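Local structure of SusD homolog (Bacteroides thetaiotaomicron, 3SGH) at residues S18-T23 / F88-N93; F25-C30 / G78-Y83; Q37-M42 / P420-G425; Y83-F88 / Y111-L116; A105-V110 / N189-R194. The protein probably binds glycans at the bacterial outer membrane, as a SusD-family lipoprotein of a polysaccharide uptake system. All coordinates share one frame; numbering follows the deposited sequence. Where two conformers were deposited one is given.

Contact 1: S18-T23 / F88-N93; sequences SNLLST and FFLVEN
The carbonyl oxygen of Val91 takes a hydrogen bond from the hydroxyl of Thr95, one turn further along helix 87-95; the same hydroxyl also lies within weak reach of Glu92 O. This polar demand is thus met on the valine's own helix, while its side chain is turned to Leu20 of helix 17-24. Val91 CG2 lies 3.7 Å from Leu20 CB, and the two side chains run past each other in opposite directions. Further out, CD1 of Leu20 is 4.0 Å from Val91 CG2, so one valine methyl rests against both the root and a branch of the leucine. Leu20 has its CG anti to the carbonyl carbon (chi1 -63°), which carries the fork outward to Leu90. There the two leucines cross at about a right angle: Leu20 CD1 comes within 3.8 Å of Leu90 CB, and Leu20 CD2 within 4.1 Å of Leu90 CD1. Helix 100-120 packs against both helices, its Ala105 touched by Val91 and by Leu21. The compact, branched valine suits the buried place between helices, whereas the longer Leu90 is exposed and packs at the outer side of the contact. With methyl and methylene groups alone meeting across the seam, the attraction is dispersion and the removal of hydrocarbon from water, forces that depend on close fit and not on the direction of any one bond.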
# COMPACT_ATOMS: atom_id res chain seq x y z
N SER A 18 6.11 -16.31 21.13
CA SER A 18 5.24 -15.14 20.95
C SER A 18 6.03 -13.80 20.96
O SER A 18 5.66 -12.84 20.29
CB SER A 18 4.15 -15.09 22.02
OG SER A 18 4.73 -14.80 23.28
N ASN A 19 7.11 -13.75 21.72
CA ASN A 19 7.93 -12.55 21.75
C ASN A 19 8.68 -12.27 20.44
O ASN A 19 8.95 -11.11 20.11
CB ASN A 19 8.90 -12.58 22.94
CG ASN A 19 8.19 -12.55 24.31
OD1 ASN A 19 6.99 -12.88 24.45
ND2 ASN A 19 8.95 -12.21 25.33
N LEU A 20 8.98 -13.32 19.65
CA LEU A 20 9.62 -13.10 18.34
C LEU A 20 8.63 -12.48 17.34
O LEU A 20 9.05 -11.85 16.38
CB LEU A 20 10.18 -14.40 17.77
CG LEU A 20 11.29 -15.02 18.64
CD1 LEU A 20 11.29 -16.52 18.43
CD2 LEU A 20 12.61 -14.33 18.34
N LEU A 21 7.32 -12.64 17.58
CA LEU A 21 6.32 -12.02 16.70
C LEU A 21 6.43 -10.52 16.76
O LEU A 21 6.19 -9.86 15.77
CB LEU A 21 4.90 -12.39 17.11
CG LEU A 21 4.33 -13.76 16.82
CD1 LEU A 21 2.91 -13.71 17.40
CD2 LEU A 21 4.33 -14.08 15.32
N SER A 22 6.80 -9.95 17.91
CA SER A 22 6.77 -8.48 18.05
C SER A 22 7.63 -7.77 17.03
O SER A 22 7.22 -6.74 16.49
CB SER A 22 7.19 -8.03 19.47
OG SER A 22 6.25 -8.55 20.40
N THR A 23 8.83 -8.26 16.75
CA THR A 23 9.66 -7.65 15.72
C THR A 23 9.04 -7.81 14.35
O THR A 23 9.03 -6.88 13.55
CB THR A 23 11.03 -8.32 15.62
OG1 THR A 23 11.44 -8.75 16.92
CG2 THR A 23 12.03 -7.36 15.00
N PHE A 88 10.90 -15.69 11.68
CA PHE A 88 9.95 -16.64 11.13
C PHE A 88 10.39 -18.10 11.39
O PHE A 88 9.58 -18.96 11.83
CB PHE A 88 9.72 -16.49 9.61
CG PHE A 88 8.84 -17.54 9.10
CD1 PHE A 88 7.51 -17.51 9.41
CD2 PHE A 88 9.34 -18.64 8.42
CE1 PHE A 88 6.67 -18.53 9.02
CE2 PHE A 88 8.53 -19.66 8.03
CZ PHE A 88 7.18 -19.61 8.34
N PHE A 89 11.66 -18.38 11.12
CA PHE A 89 12.15 -19.76 11.27
C PHE A 89 12.32 -20.16 12.72
O PHE A 89 12.07 -21.30 13.09
CB PHE A 89 13.45 -19.99 10.52
CG PHE A 89 13.27 -19.92 9.03
CD1 PHE A 89 12.42 -20.80 8.39
CD2 PHE A 89 13.93 -18.98 8.27
CE1 PHE A 89 12.23 -20.75 7.01
CE2 PHE A 89 13.75 -18.94 6.89
CZ PHE A 89 12.91 -19.80 6.27
N LEU A 90 12.71 -19.21 13.54
CA LEU A 90 12.77 -19.44 14.97
C LEU A 90 11.39 -19.79 15.54
O LEU A 90 11.27 -20.71 16.37
CB LEU A 90 13.35 -18.22 15.68
CG LEU A 90 14.84 -17.95 15.44
CD1 LEU A 90 15.21 -16.58 16.05
CD2 LEU A 90 15.75 -19.02 16.02
N VAL A 91 10.34 -19.09 15.07
CA VAL A 91 8.98 -19.40 15.51
C VAL A 91 8.55 -20.75 14.97
O VAL A 91 7.97 -21.57 15.69
CB VAL A 91 7.95 -18.33 15.10
CG1 VAL A 91 6.53 -18.79 15.41
CG2 VAL A 91 8.27 -16.97 15.82
N GLU A 92 8.82 -20.99 13.71
CA GLU A 92 8.43 -22.24 13.08
C GLU A 92 9.00 -23.43 13.83
O GLU A 92 8.30 -24.42 14.10
CB GLU A 92 8.90 -22.25 11.62
CG GLU A 92 8.52 -23.52 10.85
CD GLU A 92 8.65 -23.34 9.34
OE1 GLU A 92 9.81 -23.27 8.88
OE2 GLU A 92 7.61 -23.23 8.62
N ASN A 93 10.28 -23.32 14.17
CA ASN A 93 10.99 -24.41 14.89
C ASN A 93 10.47 -24.60 16.32
O ASN A 93 10.13 -25.72 16.73
CB ASN A 93 12.51 -24.19 14.85
CG ASN A 93 13.11 -24.44 13.45
OD1 ASN A 93 12.48 -25.09 12.59
ND2 ASN A 93 14.31 -23.91 13.21

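Contact 2: F25-C30 / G78-Y83; sequences FNVYAC and GRLYGY
Asn26 and Tyr83 both carry CG anti to the carbonyl carbon, beside the backbone N (chi1 -75° in Asn26), and this lays the asparagine across the tyrosine ring as a CH-pi contact between the short helix 26-29 and helix 75-84 of the alpha-alpha superhelix. Asn26 CB stands over the middle of one ring face, 3.3 Å from the centroid of the Tyr83 ring and only 8° off its normal. Beyond CB, the amide plane is inclined by 26° to the ring, with ND2 beyond the ring outline on the CE1 and CD1 side, hydrogen-bonded to Thr23 O. The other end of the amide is coupled to the phenol by a water, which donates to Asn26 OD1 at 2.9 Å and also lies 2.9 Å from Tyr83 OH. Asparagine suits this place because its CB can sit on the ring while its amide serves two polar partners. Replacing Tyr83 by an alanine would remove both ring and hydroxyl, and would probably leave Asn26 CB without its aromatic cover and the bridging water without one of its partners. Next along the seam the contact becomes aliphatic. Val27 slides past Tyr83 in the opposite sense, its CG1 lying 3.8 Å from Tyr83 CB. That same methyl meets Leu80, whose end reaches in from the preceding turn to place CD2 3.9 Å from Val27 CG1.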
# COMPACT_ATOMS: atom_id res chain seq x y z
N PHE A 25 6.07 -8.04 13.51
CA PHE A 25 4.89 -7.21 13.35
C PHE A 25 5.18 -5.81 12.79
O PHE A 25 4.24 -5.10 12.35
CB PHE A 25 4.17 -7.01 14.67
CG PHE A 25 3.37 -8.18 15.20
CD1 PHE A 25 2.96 -9.26 14.43
CD2 PHE A 25 2.96 -8.13 16.52
CE1 PHE A 25 2.17 -10.27 14.99
CE2 PHE A 25 2.18 -9.15 17.08
CZ PHE A 25 1.81 -10.20 16.34
N ASN A 26 6.44 -5.38 12.84
CA ASN A 26 6.77 -4.07 12.24
C ASN A 26 6.48 -4.00 10.72
O ASN A 26 6.34 -2.91 10.19
CB ASN A 26 8.21 -3.73 12.50
CG ASN A 26 8.42 -3.29 13.95
OD1 ASN A 26 8.05 -2.16 14.29
ND2 ASN A 26 8.90 -4.19 14.80
N VAL A 27 6.35 -5.14 10.03
CA VAL A 27 5.97 -5.06 8.62
C VAL A 27 4.57 -4.51 8.35
O VAL A 27 4.31 -4.07 7.25
CB VAL A 27 6.12 -6.37 7.85
CG1 VAL A 27 7.60 -6.89 7.93
CG2 VAL A 27 5.09 -7.43 8.30
N TYR A 28 3.67 -4.56 9.33
CA TYR A 28 2.29 -4.17 9.06
C TYR A 28 2.13 -2.68 8.80
O TYR A 28 1.42 -2.28 7.90
CB TYR A 28 1.41 -4.59 10.21
CG TYR A 28 1.16 -6.08 10.30
CD1 TYR A 28 0.55 -6.76 9.25
CD2 TYR A 28 1.45 -6.81 11.43
CE1 TYR A 28 0.29 -8.13 9.29
CE2 TYR A 28 1.20 -8.19 11.47
CZ TYR A 28 0.60 -8.84 10.39
OH TYR A 28 0.32 -10.20 10.39
N ALA A 29 2.83 -1.87 9.58
CA ALA A 29 2.69 -0.43 9.48
C ALA A 29 4.01 0.33 9.40
O ALA A 29 3.98 1.51 9.06
CB ALA A 29 1.90 0.10 10.66
N CYS A 30 5.14 -0.32 9.73
CA CYS A 30 6.47 0.36 9.78
C CYS A 30 6.47 1.65 10.61
O CYS A 30 6.74 2.73 10.07
CB CYS A 30 6.96 0.65 8.37
SG CYS A 30 7.44 -0.91 7.52
N GLY A 78 15.90 -4.68 2.63
CA GLY A 78 16.62 -4.80 3.91
C GLY A 78 15.70 -4.67 5.11
O GLY A 78 15.84 -5.39 6.13
N ARG A 79 14.75 -3.75 4.99
CA ARG A 79 13.87 -3.47 6.09
C ARG A 79 12.90 -4.66 6.35
O ARG A 79 12.74 -5.12 7.50
CB ARG A 79 13.09 -2.18 5.79
CG ARG A 79 12.17 -1.69 6.95
CD ARG A 79 12.92 -1.42 8.23
NE ARG A 79 13.90 -0.37 8.08
CZ ARG A 79 14.62 0.15 9.06
NH1 ARG A 79 14.46 -0.27 10.31
NH2 ARG A 79 15.48 1.12 8.78
N LEU A 80 12.26 -5.13 5.28
CA LEU A 80 11.25 -6.16 5.37
C LEU A 80 11.90 -7.51 5.70
O LEU A 80 11.42 -8.21 6.58
CB LEU A 80 10.46 -6.27 4.07
CG LEU A 80 9.64 -4.98 3.78
CD1 LEU A 80 8.91 -5.10 2.44
CD2 LEU A 80 8.63 -4.68 4.94
N TYR A 81 12.97 -7.88 4.99
CA TYR A 81 13.73 -9.05 5.38
C TYR A 81 14.22 -9.00 6.82
O TYR A 81 14.16 -10.00 7.51
CB TYR A 81 14.94 -9.29 4.47
CG TYR A 81 14.72 -10.39 3.48
CD1 TYR A 81 13.87 -10.24 2.40
CD2 TYR A 81 15.43 -11.57 3.61
CE1 TYR A 81 13.68 -11.30 1.50
CE2 TYR A 81 15.28 -12.60 2.73
CZ TYR A 81 14.40 -12.47 1.68
OH TYR A 81 14.29 -13.54 0.82
N GLY A 82 14.67 -7.84 7.27
CA GLY A 82 15.15 -7.71 8.63
C GLY A 82 14.10 -8.02 9.68
O GLY A 82 14.40 -8.62 10.74
N TYR A 83 12.86 -7.62 9.43
CA TYR A 83 11.81 -7.88 10.41
C TYR A 83 11.35 -9.36 10.37
O TYR A 83 11.08 -9.95 11.42
CB TYR A 83 10.61 -6.95 10.20
CG TYR A 83 10.86 -5.51 10.56
CD1 TYR A 83 11.50 -5.17 11.75
CD2 TYR A 83 10.35 -4.48 9.76
CE1 TYR A 83 11.72 -3.86 12.08
CE2 TYR A 83 10.54 -3.17 10.09
CZ TYR A 83 11.22 -2.85 11.24
OH TYR A 83 11.41 -1.53 11.58
O HOH W 1 8.92 -0.21 12.29

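Contact 3: Q37-M42 / P420-G425; sequences QEINCM and PDPMNG
Pro422, in the capped turn that leads into helix 424-432, is pressed against the last turn of helix 33-40 at Ile39 and Asn40. Its ring carbons meet oxygens more closely than carbons. Pro422 CB approaches the backbone oxygen of Ile39 to 3.2 Å, and Pro422 CG lies 3.3 Å from Asn40 OD1, both close C-H to oxygen contacts. The Asn40 side chain runs alongside the proline and points the same way; its CG is anti to the carbonyl carbon (chi1 -65°), which brings the amide oxygen to the ring while ND2 bonds to Ala29 O. A looser aliphatic touch, Ile39 CG2 to Pro422 CG at 4.3 Å, adds to the contact. Just before the proline in the chain, Asp421 OD1 is gripped by two backbone N-H groups. Met423 N, of a selenomethionine here, donates from 3.0 Å, nearly in line with the carboxylate C-O bond. Asn424 N donates from 2.9 Å, from well above the carboxylate plane. The carboxylate, if ionised, probably also interacts favourably with the positive end of the helix dipole. Proline fits between cap and helix because its nitrogen has no hydrogen to satisfy. Pro422 O is hydrogen-bonded to Ser47 OG. An Asx turn joined to a capping bond, with proline directly after the aspartate, is a classic way of starting an alpha-helix.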
# COMPACT_ATOMS: atom_id res chain seq x y z
N GLN A 37 10.03 6.08 6.85
CA GLN A 37 10.50 6.82 5.71
C GLN A 37 10.68 5.89 4.52
O GLN A 37 10.19 6.18 3.42
CB GLN A 37 11.78 7.57 5.95
CG GLN A 37 12.19 8.35 4.65
CD GLN A 37 13.20 9.46 4.95
OE1 GLN A 37 14.23 9.22 5.62
NE2 GLN A 37 12.91 10.66 4.47
N GLU A 38 11.33 4.76 4.78
CA GLU A 38 11.71 3.84 3.67
C GLU A 38 10.50 3.24 2.96
O GLU A 38 10.46 3.17 1.74
CB GLU A 38 12.62 2.74 4.19
CG GLU A 38 14.00 3.29 4.66
CD GLU A 38 14.79 2.26 5.52
OE1 GLU A 38 14.36 1.10 5.62
OE2 GLU A 38 15.83 2.64 6.07
N ILE A 39 9.50 2.80 3.73
CA ILE A 39 8.34 2.14 3.18
C ILE A 39 7.18 3.09 2.92
O ILE A 39 6.47 2.93 1.93
CB ILE A 39 7.91 0.97 4.14
CG1 ILE A 39 9.04 -0.07 4.25
CG2 ILE A 39 6.55 0.32 3.71
CD1 ILE A 39 9.31 -0.89 2.95
N ASN A 40 6.94 4.03 3.82
CA ASN A 40 5.79 4.88 3.75
C ASN A 40 6.05 6.23 3.10
O ASN A 40 5.09 6.90 2.77
CB ASN A 40 5.17 5.10 5.13
CG ASN A 40 4.60 3.82 5.73
OD1 ASN A 40 4.07 2.98 5.00
ND2 ASN A 40 4.70 3.67 7.03
N CYS A 41 7.30 6.64 2.89
CA CYS A 41 7.58 8.02 2.43
C CYS A 41 8.62 8.20 1.34
O CYS A 41 9.16 9.33 1.19
CB CYS A 41 8.00 8.89 3.63
SG CYS A 41 6.92 8.86 5.13
N MSE A 42 8.89 7.17 0.55
CA MSE A 42 9.91 7.21 -0.50
C MSE A 42 9.27 6.82 -1.84
O MSE A 42 8.61 7.65 -2.48
CB MSE A 42 11.13 6.31 -0.15
CG MSE A 42 11.96 6.81 1.04
SE MSE A 42 12.83 8.54 0.82
CE MSE A 42 14.49 8.01 -0.07
N PRO A 420 -3.34 6.83 5.05
CA PRO A 420 -2.21 6.76 4.15
C PRO A 420 -1.80 5.31 3.91
O PRO A 420 -1.66 4.55 4.87
CB PRO A 420 -1.08 7.52 4.90
CG PRO A 420 -1.58 7.73 6.26
CD PRO A 420 -2.91 7.14 6.43
N ASP A 421 -1.67 4.91 2.64
CA ASP A 421 -1.33 3.53 2.29
C ASP A 421 -0.25 3.66 1.22
O ASP A 421 -0.50 4.25 0.17
CB ASP A 421 -2.54 2.81 1.74
CG ASP A 421 -2.24 1.35 1.40
OD1 ASP A 421 -1.22 1.06 0.72
OD2 ASP A 421 -3.06 0.52 1.81
N PRO A 422 0.95 3.15 1.48
CA PRO A 422 2.08 3.41 0.57
C PRO A 422 1.99 2.73 -0.77
O PRO A 422 2.59 3.20 -1.72
CB PRO A 422 3.28 2.86 1.32
CG PRO A 422 2.76 1.84 2.24
CD PRO A 422 1.35 2.36 2.66
N MSE A 423 1.25 1.62 -0.83
CA MSE A 423 1.25 0.73 -1.98
C MSE A 423 -0.05 0.70 -2.78
O MSE A 423 -0.00 0.46 -3.97
CB MSE A 423 1.63 -0.68 -1.57
CG MSE A 423 1.64 -1.73 -2.68
SE MSE A 423 2.75 -1.18 -4.13
CE MSE A 423 4.44 -1.98 -3.50
N ASN A 424 -1.20 0.92 -2.15
CA ASN A 424 -2.49 0.70 -2.84
C ASN A 424 -2.59 1.43 -4.17
O ASN A 424 -2.94 0.84 -5.23
CB ASN A 424 -3.68 1.11 -1.98
CG ASN A 424 -4.97 0.88 -2.69
OD1 ASN A 424 -5.30 -0.27 -3.01
ND2 ASN A 424 -5.70 1.96 -3.00
N GLY A 425 -2.29 2.72 -4.14
CA GLY A 425 -2.37 3.53 -5.36
C GLY A 425 -1.47 3.03 -6.48
O GLY A 425 -1.91 2.88 -7.62

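Contact 4: Y83-F88 / Y111-L116; sequences YIYPSF and YGMQLL
Apolar contact comes first: Ile84 and Met113, the latter a selenomethionine, slide past each other in opposite directions, with Met113 CE 3.9 Å from Ile84 CG1. The methionine chain is bent at chi2 (-61°) and again at chi3, which curls its terminal methyl back toward both Ile84 and Tyr85. Met113 CE reaches Tyr85 CE2 at 4.2 Å, the two side chains slanting across each other. On its own segment the tyrosine ring is covered over the centre of one face by Ile84 CG2, 3.6 Å above the plane. A flexible, unbranched methionine suits this place between a beta-branched chain and a ring. Glycine suits position 112 for another reason: a side chain there would come uncomfortably near Ile84 CG1.

In the alpha-alpha superhelix of this SusD-like protein, the bend between helices 75-84 and 87-95 lies on helix 100-120. The bend contains a cis peptide before Pro86, yet Phe88 N still bonds to Ile84 O at 2.9 Å.

Of the polar groups, Tyr85 OH passes 4.2 Å from Met113 CG and is hydrogen-bonded to Arg109 NE. Within helix 100-120, the side chain of Gln114 folds back to send NE2 to Tyr111 O at 2.9 Å, in the carbonyl plane and on a lone pair (C=O...N angle 138°). Leu115 N reaches the same oxygen only weakly, at 3.4 Å, and Gln114 NE2 also stands over the centre of the Tyr111 ring.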
# COMPACT_ATOMS: atom_id res chain seq x y z
N TYR A 83 12.86 -7.62 9.43
CA TYR A 83 11.81 -7.88 10.41
C TYR A 83 11.35 -9.36 10.37
O TYR A 83 11.08 -9.95 11.42
CB TYR A 83 10.61 -6.95 10.20
CG TYR A 83 10.86 -5.51 10.56
CD1 TYR A 83 11.50 -5.17 11.75
CD2 TYR A 83 10.35 -4.48 9.76
CE1 TYR A 83 11.72 -3.86 12.08
CE2 TYR A 83 10.54 -3.17 10.09
CZ TYR A 83 11.22 -2.85 11.24
OH TYR A 83 11.41 -1.53 11.58
N ILE A 84 11.26 -9.95 9.18
CA ILE A 84 10.66 -11.26 9.04
C ILE A 84 11.63 -12.38 9.39
O ILE A 84 11.23 -13.37 9.99
CB ILE A 84 10.10 -11.46 7.61
CG1 ILE A 84 8.97 -10.43 7.35
CG2 ILE A 84 9.64 -12.91 7.40
CD1 ILE A 84 7.80 -10.45 8.43
N TYR A 85 12.91 -12.21 9.03
CA TYR A 85 13.90 -13.28 9.26
C TYR A 85 15.02 -12.79 10.15
O TYR A 85 15.42 -11.64 9.99
CB TYR A 85 14.47 -13.76 7.93
CG TYR A 85 13.46 -14.18 6.91
CD1 TYR A 85 12.85 -15.44 6.97
CD2 TYR A 85 13.15 -13.36 5.84
CE1 TYR A 85 11.93 -15.83 6.00
CE2 TYR A 85 12.22 -13.78 4.86
CZ TYR A 85 11.63 -14.99 4.96
OH TYR A 85 10.70 -15.35 4.02
N PRO A 86 15.56 -13.65 11.05
CA PRO A 86 15.26 -15.09 11.20
C PRO A 86 14.05 -15.43 12.07
O PRO A 86 13.77 -16.59 12.29
CB PRO A 86 16.56 -15.65 11.83
CG PRO A 86 17.06 -14.53 12.67
CD PRO A 86 16.76 -13.28 11.85
N SER A 87 13.31 -14.44 12.55
CA SER A 87 12.25 -14.74 13.51
C SER A 87 11.25 -15.75 12.97
O SER A 87 10.79 -16.57 13.74
CB SER A 87 11.53 -13.48 13.96
OG SER A 87 12.46 -12.64 14.63
N PHE A 88 10.90 -15.69 11.68
CA PHE A 88 9.95 -16.64 11.13
C PHE A 88 10.39 -18.10 11.39
O PHE A 88 9.58 -18.96 11.83
CB PHE A 88 9.72 -16.49 9.61
CG PHE A 88 8.84 -17.54 9.10
CD1 PHE A 88 7.51 -17.51 9.41
CD2 PHE A 88 9.34 -18.64 8.42
CE1 PHE A 88 6.67 -18.53 9.02
CE2 PHE A 88 8.53 -19.66 8.03
CZ PHE A 88 7.18 -19.61 8.34
N TYR A 111 2.41 -11.10 4.87
CA TYR A 111 2.11 -9.64 4.75
C TYR A 111 3.34 -8.89 4.23
O TYR A 111 3.27 -8.06 3.28
CB TYR A 111 1.64 -8.99 6.09
CG TYR A 111 1.00 -7.66 5.79
CD1 TYR A 111 1.76 -6.46 5.74
CD2 TYR A 111 -0.35 -7.59 5.49
CE1 TYR A 111 1.14 -5.25 5.40
CE2 TYR A 111 -0.96 -6.39 5.17
CZ TYR A 111 -0.21 -5.23 5.14
OH TYR A 111 -0.85 -4.06 4.77
N GLY A 112 4.48 -9.22 4.79
CA GLY A 112 5.70 -8.55 4.47
C GLY A 112 6.18 -8.89 3.08
O GLY A 112 6.67 -8.04 2.35
N MSE A 113 6.08 -10.18 2.75
CA MSE A 113 6.61 -10.65 1.49
C MSE A 113 5.68 -10.34 0.31
O MSE A 113 6.16 -10.22 -0.83
CB MSE A 113 6.95 -12.12 1.57
CG MSE A 113 8.13 -12.37 2.57
SE MSE A 113 9.76 -11.44 2.04
CE MSE A 113 10.05 -10.38 3.61
N GLN A 114 4.38 -10.22 0.54
CA GLN A 114 3.50 -9.79 -0.56
C GLN A 114 3.80 -8.35 -0.95
O GLN A 114 3.76 -8.01 -2.11
CB GLN A 114 2.02 -10.01 -0.25
CG GLN A 114 1.40 -9.25 0.90
CD GLN A 114 1.06 -7.79 0.60
OE1 GLN A 114 0.68 -7.46 -0.51
NE2 GLN A 114 1.23 -6.91 1.60
N LEU A 115 4.15 -7.53 0.05
CA LEU A 115 4.64 -6.19 -0.21
C LEU A 115 5.94 -6.22 -1.01
O LEU A 115 6.06 -5.52 -2.01
CB LEU A 115 4.83 -5.40 1.08
CG LEU A 115 5.40 -3.98 0.97
CD1 LEU A 115 4.64 -3.16 -0.03
CD2 LEU A 115 5.44 -3.34 2.37
N LEU A 116 6.89 -7.06 -0.61
CA LEU A 116 8.18 -7.06 -1.29
C LEU A 116 8.01 -7.60 -2.71
O LEU A 116 8.62 -7.09 -3.66
CB LEU A 116 9.23 -7.83 -0.46
CG LEU A 116 10.67 -7.75 -0.99
CD1 LEU A 116 11.13 -6.27 -1.14
CD2 LEU A 116 11.66 -8.60 -0.10

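Contact 5: A105-V110 / N189-R194; sequences AQLTRV and NTLKLR
Helices 100-120 and 181-198 face each other at Leu107 and Leu191, whose CA atoms, 9.3 Å apart, are the nearest CA pair of the two segments, so the gap is bridged by side chains. This is helix-to-helix packing inside the alpha-alpha superhelix. Leu191 is directed toward the facing helix and sets one methyl, CD2, against two residues three apart on it. Leu107 starts out less directly, but with CG anti to the backbone N (chi1 176°) its fork swings toward the partner and passes Leu191 in the opposite sense. Leucine suits both places, since its length and forked end span the wide backbone separation. Val110, shorter and branched at CB, points across and meets the end of Leu191 with CG1. Around the seam, Leu151 of helix 140-162 also touches Leu107, while Lys192 turns away to salt bridges with Asp152 and Glu213. Leu191 CD2 lies 3.8 Å from Leu107 CD1 and 4.1 Å from Val110 CG1.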
# COMPACT_ATOMS: atom_id res chain seq x y z
N ALA A 105 2.88 -16.06 12.67
CA ALA A 105 4.19 -15.90 12.02
C ALA A 105 4.05 -16.07 10.51
O ALA A 105 4.60 -15.31 9.74
CB ALA A 105 5.21 -16.88 12.62
N GLN A 106 3.21 -17.01 10.09
CA GLN A 106 2.92 -17.22 8.68
C GLN A 106 2.21 -16.03 8.06
O GLN A 106 2.58 -15.56 6.97
CB GLN A 106 2.02 -18.45 8.53
CG GLN A 106 2.73 -19.74 8.65
CD GLN A 106 1.87 -20.90 8.18
OE1 GLN A 106 0.76 -21.09 8.67
NE2 GLN A 106 2.37 -21.64 7.21
N LEU A 107 1.18 -15.57 8.73
CA LEU A 107 0.42 -14.39 8.26
C LEU A 107 1.32 -13.14 8.12
O LEU A 107 1.25 -12.40 7.16
CB LEU A 107 -0.74 -14.12 9.18
CG LEU A 107 -1.58 -12.86 8.89
CD1 LEU A 107 -2.25 -12.93 7.50
CD2 LEU A 107 -2.64 -12.72 10.04
N THR A 108 2.16 -12.93 9.10
CA THR A 108 3.03 -11.78 9.15
C THR A 108 4.11 -11.84 8.06
O THR A 108 4.38 -10.81 7.40
CB THR A 108 3.59 -11.55 10.57
OG1 THR A 108 2.52 -11.51 11.53
CG2 THR A 108 4.36 -10.22 10.63
N ARG A 109 4.70 -13.02 7.86
CA ARG A 109 5.61 -13.26 6.74
C ARG A 109 4.95 -13.02 5.42
O ARG A 109 5.48 -12.32 4.60
CB ARG A 109 6.10 -14.70 6.79
CG ARG A 109 7.16 -15.06 5.76
CD ARG A 109 7.50 -16.49 5.88
NE ARG A 109 8.49 -16.91 4.90
CZ ARG A 109 8.61 -18.13 4.41
NH1 ARG A 109 7.72 -19.09 4.70
NH2 ARG A 109 9.60 -18.36 3.56
N VAL A 110 3.75 -13.59 5.21
CA VAL A 110 3.03 -13.34 3.98
C VAL A 110 2.80 -11.82 3.82
O VAL A 110 2.98 -11.31 2.73
CB VAL A 110 1.71 -14.12 3.87
CG1 VAL A 110 0.82 -13.54 2.69
CG2 VAL A 110 1.93 -15.68 3.73
N ASN A 189 -8.46 -13.00 5.74
CA ASN A 189 -9.31 -13.14 4.54
C ASN A 189 -9.33 -11.90 3.69
O ASN A 189 -9.38 -11.99 2.46
CB ASN A 189 -10.72 -13.59 4.93
CG ASN A 189 -10.77 -15.09 5.21
OD1 ASN A 189 -10.47 -15.89 4.33
ND2 ASN A 189 -11.14 -15.47 6.43
N THR A 190 -9.22 -10.73 4.31
CA THR A 190 -9.23 -9.48 3.55
C THR A 190 -7.89 -9.36 2.80
O THR A 190 -7.84 -8.92 1.65
CB THR A 190 -9.46 -8.25 4.45
OG1 THR A 190 -10.68 -8.39 5.20
CG2 THR A 190 -9.54 -6.97 3.63
N LEU A 191 -6.82 -9.79 3.44
CA LEU A 191 -5.51 -9.85 2.76
C LEU A 191 -5.53 -10.82 1.62
O LEU A 191 -5.03 -10.52 0.50
CB LEU A 191 -4.43 -10.32 3.73
CG LEU A 191 -3.00 -10.45 3.19
CD1 LEU A 191 -2.46 -9.13 2.60
CD2 LEU A 191 -2.05 -11.01 4.28
N LYS A 192 -6.15 -11.96 1.86
CA LYS A 192 -6.33 -12.97 0.81
C LYS A 192 -7.08 -12.34 -0.37
O LYS A 192 -6.68 -12.49 -1.51
CB LYS A 192 -7.06 -14.19 1.33
CG LYS A 192 -7.25 -15.30 0.29
CD LYS A 192 -7.80 -16.56 1.01
CE LYS A 192 -8.10 -17.69 0.04
NZ LYS A 192 -8.51 -18.96 0.71
N LEU A 193 -8.12 -11.57 -0.08
CA LEU A 193 -8.88 -10.89 -1.15
C LEU A 193 -8.06 -9.80 -1.86
O LEU A 193 -8.11 -9.70 -3.11
CB LEU A 193 -10.18 -10.33 -0.60
CG LEU A 193 -11.11 -9.64 -1.58
CD1 LEU A 193 -11.48 -10.61 -2.71
CD2 LEU A 193 -12.38 -9.16 -0.83
N ARG A 194 -7.30 -9.02 -1.10
CA ARG A 194 -6.36 -8.01 -1.70
C ARG A 194 -5.40 -8.66 -2.68
O ARG A 194 -5.23 -8.20 -3.84
CB ARG A 194 -5.54 -7.31 -0.63
CG ARG A 194 -4.53 -6.32 -1.21
CD ARG A 194 -3.52 -5.88 -0.15
NE ARG A 194 -4.09 -4.98 0.84
CZ ARG A 194 -3.40 -4.47 1.87
NH1 ARG A 194 -2.12 -4.81 2.07
NH2 ARG A 194 -3.98 -3.67 2.73

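Overall arrangement
Helix 100-120 is the common element: contacts 4 and 5 both use it, their centres 11 Å apart, and Phe88 CE2 of contact 1 lies 3.5 Å from Arg109 NH1 of contact 5. Contacts 2 and 4 lie closest, 6 Å between centres, and share Tyr83; Val27 CG1 is 3.6 Å from Ile84 CD1. Contact 2 joins contact 5 through Tyr28 OH and Thr108 OG1, 2.8 Å apart, and Tyr111 OH of contact 4 bonds to Arg194 NH1 of contact 5. Contact 3 lies nearer the middle of the chain, its centre about 26 Å from that of contact 1, tied to contact 2 by the Arg79-Glu38 salt bridge. It brings the late helix 424-432 against the early helix 33-40.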